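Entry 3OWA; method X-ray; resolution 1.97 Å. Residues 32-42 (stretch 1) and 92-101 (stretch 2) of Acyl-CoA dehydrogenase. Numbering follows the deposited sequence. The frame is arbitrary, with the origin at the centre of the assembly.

Stretch 1 32-42: DFSSEHKMIAK
Stretch 2, residues 92-101: GLDKVSSALI

Two helix N-termini pack side by side in nearly the same direction, joined by one histidine–aspartate hydrogen bond beside an apolar seam. Helix 35-42 and helix 95-101 run at 26° to each other (signed crossing angle -26°), their axes approaching to 8.9 Å; both continue beyond the stretches. The register is fixed by two CA–CA pairs, His37 with Ser97 at 5.5 Å and Ala41 with Leu100 at 5.6 Å, and 460 Å² is buried, both sides summed.

Each helix is preceded by an extended N-cap residue, Ser34 (phi/psi -83/172) and Asp94 (-75/171), both with chi1 p, which brings the side-chain oxygen back to the first turn. Ser34 OG accepts from His37 N at 3.1 Å, and Asp94 OD2 accepts from Ser97 N at 2.8 Å. From there the backbones are helical, phi near -65 and psi near -40, except psi of -26 at Lys95 and -20 at Ser98.

His37 (chi1 m, chi2 144°) links the caps because its ring carries a nitrogen for each task. His37 ND1 accepts from Ser34 N at 2.9 Å, which leaves His37 NE2 to donate to Asp94 OD1 at 2.9 Å with an almost straight angle of 177°. One carboxylate thus serves two ends: OD2 caps its own helix while OD1 reaches across. Val96 (chi1 t) lies over a face of the imidazole, its CG1 3.6 Å from the His37 ring centroid and 1° off the normal. Ser97 OG sits at the ring edge, 3.4 Å from His37 CD2; small enough for this close approach between helices, Ser97 also binds a water through OG at 2.7 Å, and that water donates a weak bond to Glu36 O at 3.3 Å.

Leu100 (m, t) points toward stretch 1 and has the largest covered area. Leu100 CD1 rests over the Phe33 ring, 4.1 Å from the centroid and 5° off the normal, and comes within 3.4 Å of His37 O, while Leu100 CD2 lies 4.2 Å from Ala41 CB, whose short side chain permits the close backbone approach. Phe33 (-59/140, chi1 m, chi2 158°) precedes the helix; its CB points sideways, but the long aromatic group brings Phe33 CE2 to 3.7 Å from Val96 CG1.

Ile40 (chi1 -133°, between wells; chi2 m) points toward stretch 2, where its branched aliphatic chain meets apolar neighbours: Ile40 CG1 is 4.0 Å from Leu93 CD1 (Leu93 m, t), and Ile40 CD1 is 3.9 Å from Ile101 CG1 (Ile101 m, t). The CA-to-CB bonds of Lys38 and Lys95 point away, and neither residue contacts the other stretch.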

ATOM      1  N   ASP A  32      10.279  11.416 -28.583  1.00 49.41           N
ATOM      2  CA  ASP A  32       9.756  11.359 -29.934  1.00 49.65           C
ATOM      3  C   ASP A  32       8.436  12.131 -30.152  1.00 49.07           C
ATOM      4  O   ASP A  32       7.925  12.146 -31.266  1.00 49.37           O
ATOM      5  CB  ASP A  32       9.591   9.886 -30.336  1.00 49.90           C
ATOM      6  CG  ASP A  32      10.923   9.117 -30.294  1.00 53.17           C
ATOM      7  OD1 ASP A  32      11.932   9.693 -30.758  1.00 57.53           O
ATOM      8  OD2 ASP A  32      10.974   7.967 -29.805  1.00 51.14           O
ATOM      9  N   PHE A  33       7.882  12.761 -29.112  1.00 46.81           N
ATOM     10  CA  PHE A  33       6.654  13.551 -29.268  1.00 46.21           C
ATOM     11  C   PHE A  33       6.893  14.658 -30.300  1.00 48.08           C
ATOM     12  O   PHE A  33       7.954  15.269 -30.285  1.00 48.90           O
ATOM     13  CB  PHE A  33       6.252  14.233 -27.958  1.00 44.86           C
ATOM     14  CG  PHE A  33       5.719  13.288 -26.885  1.00 43.38           C
ATOM     15  CD1 PHE A  33       5.750  13.667 -25.556  1.00 42.54           C
ATOM     16  CD2 PHE A  33       5.221  12.039 -27.210  1.00 44.60           C
ATOM     17  CE1 PHE A  33       5.267  12.811 -24.543  1.00 44.36           C
ATOM     18  CE2 PHE A  33       4.736  11.170 -26.203  1.00 44.62           C
ATOM     19  CZ  PHE A  33       4.760  11.573 -24.882  1.00 44.20           C
ATOM     20  N   SER A  34       5.916  14.919 -31.160  1.00 48.20           N
ATOM     21  CA  SER A  34       5.961  16.068 -32.073  1.00 50.13           C
ATOM     22  C   SER A  34       5.479  17.343 -31.353  1.00 49.48           C
ATOM     23  O   SER A  34       4.952  17.273 -30.243  1.00 48.10           O
ATOM     24  CB  SER A  34       5.019  15.805 -33.241  1.00 50.26           C
ATOM     25  OG  SER A  34       3.672  15.848 -32.785  1.00 52.60           O
ATOM     26  N   SER A  35       5.615  18.505 -31.994  1.00 49.42           N
ATOM     27  CA  SER A  35       5.003  19.742 -31.498  1.00 49.30           C
ATOM     28  C   SER A  35       3.467  19.640 -31.384  1.00 48.51           C
ATOM     29  O   SER A  35       2.878  20.265 -30.504  1.00 46.24           O
ATOM     30  CB  SER A  35       5.353  20.944 -32.399  1.00 51.85           C
ATOM     31  OG  SER A  35       6.772  21.143 -32.429  1.00 55.42           O
ATOM     32  N   GLU A  36       2.835  18.887 -32.291  1.00 48.78           N
ATOM     33  CA  GLU A  36       1.401  18.594 -32.223  1.00 49.57           C
ATOM     34  C   GLU A  36       0.992  17.854 -30.934  1.00 47.69           C
ATOM     35  O   GLU A  36      -0.001  18.217 -30.279  1.00 46.44           O
ATOM     36  CB  GLU A  36       0.974  17.783 -33.437  1.00 50.65           C
ATOM     37  CG  GLU A  36       0.429  18.653 -34.582  1.00 57.89           C
ATOM     38  CD  GLU A  36       0.764  18.128 -35.984  1.00 66.01           C
ATOM     39  OE1 GLU A  36       1.821  17.470 -36.152  1.00 69.21           O
ATOM     40  OE2 GLU A  36      -0.022  18.404 -36.930  1.00 74.30           O
ATOM     41  N   HIS A  37       1.760  16.820 -30.589  1.00 47.22           N
ATOM     42  CA  HIS A  37       1.527  16.048 -29.370  1.00 45.94           C
ATOM     43  C   HIS A  37       1.634  16.953 -28.164  1.00 45.71           C
ATOM     44  O   HIS A  37       0.783  16.924 -27.268  1.00 44.37           O
ATOM     45  CB  HIS A  37       2.528  14.896 -29.256  1.00 45.83           C
ATOM     46  CG  HIS A  37       2.427  13.883 -30.362  1.00 47.70           C
ATOM     47  ND1 HIS A  37       3.529  13.239 -30.888  1.00 48.94           N
ATOM     48  CD2 HIS A  37       1.350  13.394 -31.026  1.00 47.55           C
ATOM     49  CE1 HIS A  37       3.136  12.400 -31.830  1.00 51.46           C
ATOM     50  NE2 HIS A  37       1.818  12.470 -31.930  1.00 50.24           N
ATOM     51  N   LYS A  38       2.679  17.781 -28.157  1.00 46.88           N
ATOM     52  CA  LYS A  38       2.950  18.676 -27.044  1.00 46.67           C
ATOM     53  C   LYS A  38       1.874  19.742 -26.898  1.00 46.66           C
ATOM     54  O   LYS A  38       1.501  20.108 -25.774  1.00 46.07           O
ATOM     55  CB  LYS A  38       4.304  19.333 -27.221  1.00 48.48           C
ATOM     56  CG  LYS A  38       5.436  18.404 -26.970  1.00 49.50           C
ATOM     57  CD  LYS A  38       6.737  19.098 -27.306  1.00 53.28           C
ATOM     58  CE  LYS A  38       7.912  18.148 -27.111  1.00 56.59           C
ATOM     59  NZ  LYS A  38       9.186  18.881 -27.432  1.00 61.28           N
HETATM   60  N   MSE A  39       1.374  20.233 -28.026  1.00 46.60           N
HETATM   61  CA  MSE A  39       0.299  21.210 -27.985  1.00 46.89           C
HETATM   62  C   MSE A  39      -0.998  20.617 -27.450  1.00 45.92           C
HETATM   63  O   MSE A  39      -1.692  21.262 -26.663  1.00 44.71           O
HETATM   64  CB  MSE A  39       0.024  21.804 -29.342  1.00 47.76           C
HETATM   65  CG  MSE A  39      -0.731  23.122 -29.256  1.00 50.46           C
HETATM   66 SE   MSE A  39      -0.926  23.873 -31.025  0.47 58.09          SE
HETATM   67  CE  MSE A  39       0.942  23.828 -31.539  1.00 54.22           C
ATOM     68  N   ILE A  40      -1.337  19.414 -27.899  1.00 45.58           N
ATOM     69  CA  ILE A  40      -2.574  18.815 -27.465  1.00 45.49           C
ATOM     70  C   ILE A  40      -2.456  18.560 -25.959  1.00 43.56           C
ATOM     71  O   ILE A  40      -3.414  18.751 -25.212  1.00 43.17           O
ATOM     72  CB  ILE A  40      -2.937  17.573 -28.315  1.00 45.96           C
ATOM     73  CG1 ILE A  40      -4.415  17.623 -28.739  1.00 50.71           C
ATOM     74  CG2 ILE A  40      -2.599  16.256 -27.607  1.00 47.31           C
ATOM     75  CD1 ILE A  40      -5.385  17.670 -27.635  1.00 50.56           C
ATOM     76  N   ALA A  41      -1.264  18.184 -25.509  1.00 43.05           N
ATOM     77  CA  ALA A  41      -1.035  17.950 -24.074  1.00 41.95           C
ATOM     78  C   ALA A  41      -1.248  19.247 -23.283  1.00 41.97           C
ATOM     79  O   ALA A  41      -1.869  19.227 -22.227  1.00 40.47           O
ATOM     80  CB  ALA A  41       0.353  17.386 -23.816  1.00 41.69           C
ATOM     81  N   LYS A  42      -0.722  20.363 -23.796  1.00 41.99           N
ATOM     82  CA  LYS A  42      -0.919  21.667 -23.165  1.00 42.78           C
ATOM     83  C   LYS A  42      -2.400  22.168 -23.173  1.00 41.65           C
ATOM     84  O   LYS A  42      -2.864  22.771 -22.207  1.00 41.33           O
ATOM     85  CB  LYS A  42       0.016  22.708 -23.802  1.00 44.23           C
ATOM     86  CG  LYS A  42      -0.373  24.120 -23.442  1.00 47.12           C
ATOM     87  CD  LYS A  42       0.521  25.137 -24.052  1.00 54.76           C
ATOM     88  CE  LYS A  42       0.281  26.484 -23.414  1.00 56.76           C
ATOM     89  NZ  LYS A  42      -1.087  26.948 -23.633  1.00 57.20           N
ATOM     90  N   GLY A  92     -10.205  12.545 -35.272  1.00 46.63           N
ATOM     91  CA  GLY A  92      -9.242  11.540 -35.730  1.00 46.97           C
ATOM     92  C   GLY A  92      -7.762  11.774 -35.439  1.00 47.38           C
ATOM     93  O   GLY A  92      -6.952  11.754 -36.358  1.00 47.51           O
ATOM     94  N   LEU A  93      -7.393  11.976 -34.167  1.00 46.28           N
ATOM     95  CA  LEU A  93      -5.963  12.102 -33.815  1.00 46.53           C
ATOM     96  C   LEU A  93      -5.291  10.726 -33.758  1.00 46.27           C
ATOM     97  O   LEU A  93      -5.967   9.697 -33.772  1.00 45.81           O
ATOM     98  CB  LEU A  93      -5.759  12.911 -32.525  1.00 45.60           C
ATOM     99  CG  LEU A  93      -6.410  14.313 -32.472  1.00 46.59           C
ATOM    100  CD1 LEU A  93      -6.150  15.007 -31.146  1.00 45.69           C
ATOM    101  CD2 LEU A  93      -5.973  15.237 -33.620  1.00 50.31           C
ATOM    102  N   ASP A  94      -3.963  10.707 -33.741  1.00 46.56           N
ATOM    103  CA  ASP A  94      -3.217   9.462 -33.566  1.00 46.95           C
ATOM    104  C   ASP A  94      -3.265   8.971 -32.102  1.00 44.95           C
ATOM    105  O   ASP A  94      -3.749   9.686 -31.214  1.00 42.64           O
ATOM    106  CB  ASP A  94      -1.771   9.604 -34.079  1.00 48.44           C
ATOM    107  CG  ASP A  94      -0.896  10.485 -33.185  1.00 51.76           C
ATOM    108  OD1 ASP A  94       0.141  10.967 -33.688  1.00 58.59           O
ATOM    109  OD2 ASP A  94      -1.203  10.708 -32.000  1.00 51.52           O
ATOM    110  N   LYS A  95      -2.775   7.755 -31.860  1.00 44.66           N
ATOM    111  CA  LYS A  95      -2.892   7.143 -30.536  1.00 43.96           C
ATOM    112  C   LYS A  95      -2.018   7.825 -29.464  1.00 42.75           C
ATOM    113  O   LYS A  95      -2.342   7.772 -28.251  1.00 41.93           O
ATOM    114  CB  LYS A  95      -2.563   5.650 -30.595  1.00 45.19           C
ATOM    115  CG  LYS A  95      -3.488   4.829 -31.482  1.00 49.10           C
ATOM    116  CD  LYS A  95      -4.894   4.790 -30.940  1.00 52.60           C
ATOM    117  CE  LYS A  95      -5.900   4.442 -32.036  1.00 57.22           C
ATOM    118  NZ  LYS A  95      -5.764   5.333 -33.215  1.00 58.71           N
ATOM    119  N   VAL A  96      -0.933   8.455 -29.890  1.00 41.33           N
ATOM    120  CA  VAL A  96      -0.078   9.196 -28.980  1.00 40.99           C
ATOM    121  C   VAL A  96      -0.818  10.385 -28.402  1.00 40.62           C
ATOM    122  O   VAL A  96      -0.779  10.610 -27.205  1.00 40.34           O
ATOM    123  CB  VAL A  96       1.255   9.630 -29.639  1.00 41.82           C
ATOM    124  CG1 VAL A  96       2.058  10.490 -28.675  1.00 41.53           C
ATOM    125  CG2 VAL A  96       2.079   8.403 -30.030  1.00 42.62           C
ATOM    126  N   SER A  97      -1.524  11.119 -29.264  1.00 41.21           N
ATOM    127  CA  SER A  97      -2.361  12.234 -28.861  1.00 40.92           C
ATOM    128  C   SER A  97      -3.431  11.833 -27.843  1.00 39.32           C
ATOM    129  O   SER A  97      -3.589  12.480 -26.820  1.00 38.45           O
ATOM    130  CB  SER A  97      -3.021  12.872 -30.101  1.00 41.09           C
ATOM    131  OG  SER A  97      -2.035  13.418 -30.958  1.00 43.34           O
ATOM    132  N   SER A  98      -4.173  10.774 -28.108  1.00 39.40           N
ATOM    133  CA  SER A  98      -5.198  10.383 -27.128  1.00 38.54           C
ATOM    134  C   SER A  98      -4.617   9.762 -25.836  1.00 37.18           C
ATOM    135  O   SER A  98      -5.267   9.794 -24.793  1.00 36.89           O
ATOM    136  CB  SER A  98      -6.288   9.517 -27.773  1.00 38.94           C
ATOM    137  OG  SER A  98      -5.770   8.300 -28.244  1.00 44.58           O
ATOM    138  N   ALA A  99      -3.381   9.260 -25.880  1.00 36.36           N
ATOM    139  CA  ALA A  99      -2.686   8.846 -24.654  1.00 35.66           C
ATOM    140  C   ALA A  99      -2.339  10.093 -23.846  1.00 34.79           C
ATOM    141  O   ALA A  99      -2.519  10.132 -22.646  1.00 34.77           O
ATOM    142  CB  ALA A  99      -1.424   8.017 -24.959  1.00 34.65           C
ATOM    143  N   LEU A 100      -1.839  11.117 -24.513  1.00 35.55           N
ATOM    144  CA  LEU A 100      -1.478  12.346 -23.833  1.00 35.10           C
ATOM    145  C   LEU A 100      -2.702  13.014 -23.224  1.00 34.72           C
ATOM    146  O   LEU A 100      -2.611  13.604 -22.138  1.00 33.59           O
ATOM    147  CB  LEU A 100      -0.771  13.287 -24.801  1.00 35.38           C
ATOM    148  CG  LEU A 100       0.724  12.987 -24.919  1.00 35.63           C
ATOM    149  CD1 LEU A 100       1.388  13.740 -26.102  1.00 38.82           C
ATOM    150  CD2 LEU A 100       1.427  13.323 -23.604  1.00 33.07           C
ATOM    151  N   ILE A 101      -3.850  12.919 -23.908  1.00 32.95           N
ATOM    152  CA  ILE A 101      -5.062  13.461 -23.336  1.00 32.56           C
ATOM    153  C   ILE A 101      -5.418  12.734 -22.010  1.00 32.10           C
ATOM    154  O   ILE A 101      -5.708  13.378 -20.986  1.00 32.22           O
ATOM    155  CB  ILE A 101      -6.254  13.431 -24.332  1.00 32.76           C
ATOM    156  CG1 ILE A 101      -6.048  14.458 -25.469  1.00 33.71           C
ATOM    157  CG2 ILE A 101      -7.585  13.716 -23.594  1.00 29.13           C
ATOM    158  CD1 ILE A 101      -6.889  14.140 -26.743  1.00 34.85           C
TER
HETATM  159  O   HOH W   1      -2.066  16.080 -31.615  1.00 60.95           O